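Local coordinates for protein zinc peptidase (Vibrio cholerae, PDB 2GU1) that hydrolyses the peptide cross-links between peptidoglycan strands as a zinc-dependent DD-endopeptidase, probably making way for new glycans as the cell wall expands, at residues G20-Q24 / L25-Y29. Sequence-based numbering, arbitrary orientation.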
loop_
_atom_site.group_PDB
_atom_site.type_symbol
_atom_site.label_atom_id
_atom_site.label_comp_id
_atom_site.label_asym_id
_atom_site.label_seq_id
_atom_site.Cartn_x
_atom_site.Cartn_y
_atom_site.Cartn_z
ATOM N N GLY A 20 1.229 21.125 -1.625
ATOM C CA GLY A 20 1.054 22.203 -0.663
ATOM C C GLY A 20 2.366 22.548 0.020
ATOM O O GLY A 20 2.664 23.720 0.267
ATOM N N ILE A 21 3.154 21.521 0.325
ATOM C CA ILE A 21 4.447 21.717 0.967
ATOM C C ILE A 21 5.383 22.470 0.026
ATOM O O ILE A 21 6.074 23.397 0.443
ATOM C CB ILE A 21 5.074 20.372 1.363
ATOM C CG1 ILE A 21 4.257 19.754 2.495
ATOM C CG2 ILE A 21 6.537 20.563 1.791
ATOM C CD1 ILE A 21 4.632 18.324 2.821
ATOM N N PHE A 22 5.399 22.092 -1.249
ATOM C CA PHE A 22 6.260 22.784 -2.196
ATOM C C PHE A 22 5.860 24.236 -2.328
ATOM O O PHE A 22 6.720 25.117 -2.455
ATOM C CB PHE A 22 6.231 22.090 -3.561
ATOM C CG PHE A 22 7.259 21.014 -3.699
ATOM C CD1 PHE A 22 7.682 20.303 -2.583
ATOM C CD2 PHE A 22 7.805 20.699 -4.944
ATOM C CE1 PHE A 22 8.626 19.287 -2.692
ATOM C CE2 PHE A 22 8.754 19.686 -5.070
ATOM C CZ PHE A 22 9.169 18.977 -3.942
ATOM N N ALA A 23 4.554 24.492 -2.280
ATOM C CA ALA A 23 4.059 25.856 -2.381
ATOM C C ALA A 23 4.570 26.672 -1.192
ATOM O O ALA A 23 5.110 27.771 -1.366
ATOM C CB ALA A 23 2.523 25.868 -2.418
ATOM N N GLN A 24 4.436 26.141 0.019
ATOM C CA GLN A 24 4.888 26.904 1.177
ATOM C C GLN A 24 6.410 27.020 1.297
ATOM O O GLN A 24 6.914 27.963 1.908
ATOM C CB GLN A 24 4.276 26.346 2.469
ATOM C CG GLN A 24 5.005 25.212 3.147
ATOM C CD GLN A 24 4.310 24.790 4.438
ATOM O OE1 GLN A 24 3.314 24.067 4.417
ATOM N NE2 GLN A 24 4.827 25.258 5.568
ATOM N N LEU A 25 7.143 26.080 0.706
ATOM C CA LEU A 25 8.601 26.124 0.766
ATOM C C LEU A 25 9.214 26.877 -0.420
ATOM O O LEU A 25 10.430 26.923 -0.581
ATOM C CB LEU A 25 9.177 24.704 0.860
ATOM C CG LEU A 25 8.858 23.984 2.178
ATOM C CD1 LEU A 25 9.540 22.614 2.223
ATOM C CD2 LEU A 25 9.333 24.853 3.361
ATOM N N GLY A 26 8.362 27.460 -1.254
ATOM C CA GLY A 26 8.852 28.231 -2.388
ATOM C C GLY A 26 9.376 27.499 -3.613
ATOM O O GLY A 26 9.999 28.117 -4.480
ATOM N N VAL A 27 9.142 26.196 -3.708
ATOM C CA VAL A 27 9.612 25.434 -4.873
ATOM C C VAL A 27 8.728 25.765 -6.082
ATOM O O VAL A 27 7.499 25.827 -5.961
ATOM C CB VAL A 27 9.547 23.917 -4.594
ATOM C CG1 VAL A 27 10.015 23.129 -5.818
ATOM C CG2 VAL A 27 10.395 23.583 -3.376
ATOM N N PRO A 28 9.340 25.986 -7.261
ATOM C CA PRO A 28 8.591 26.313 -8.480
ATOM C C PRO A 28 7.672 25.190 -8.962
ATOM O O PRO A 28 7.931 24.011 -8.732
ATOM C CB PRO A 28 9.695 26.613 -9.500
ATOM C CG PRO A 28 10.856 27.046 -8.645
ATOM C CD PRO A 28 10.790 26.068 -7.508
ATOM N N TYR A 29 6.600 25.578 -9.640
ATOM C CA TYR A 29 5.637 24.628 -10.178
ATOM C C TYR A 29 6.325 23.612 -11.092
ATOM O O TYR A 29 6.111 22.407 -10.980
ATOM C CB TYR A 29 4.573 25.383 -10.968
ATOM C CG TYR A 29 3.564 24.488 -11.652
ATOM C CD1 TYR A 29 2.531 23.890 -10.934
ATOM C CD2 TYR A 29 3.639 24.247 -13.024
ATOM C CE1 TYR A 29 1.590 23.073 -11.567
ATOM C CE2 TYR A 29 2.706 23.430 -13.668
ATOM C CZ TYR A 29 1.684 22.850 -12.932
ATOM O OH TYR A 29 0.756 22.057 -13.563
HETATM O O HOH W 1 6.051 27.700 -4.506
#
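Val27 lies against the ring of Phe22 where a Schellman motif ends helix 18-24 and turns the chain toward helix 29-38, in the LysM-like domain. The two valine methyls meet the ring differently: CG2 stands over one face, 4.2 Å from the ring centroid and offset toward the rim, in a CH-pi contact, whereas CG1, set anti to the backbone N (chi1 179°), lies on the same side but out beyond the rim, 3.4 Å from Phe22 CD2. Leu32 and Ile35 of helix 29-38 also touch this ring, so Phe22 joins the two helices. Ile21 and Leu25, one helical turn apart, run side by side in the same direction, Ile21 CG2 meeting Leu25 CD1 at 3.7 Å; both side chains also touch strands 8-11 and 53-58, where the helix packs on the sheet. The backbone closes the motif. Val27 N donates to Phe22 O (2.9 Å), and Gly26, with its positive phi of 77°, carries the chain out of the helix while its N bonds to Ala23 O from above the carbonyl plane. A water bridges Ala23 O and Val27 O, 2.8 Å from the latter.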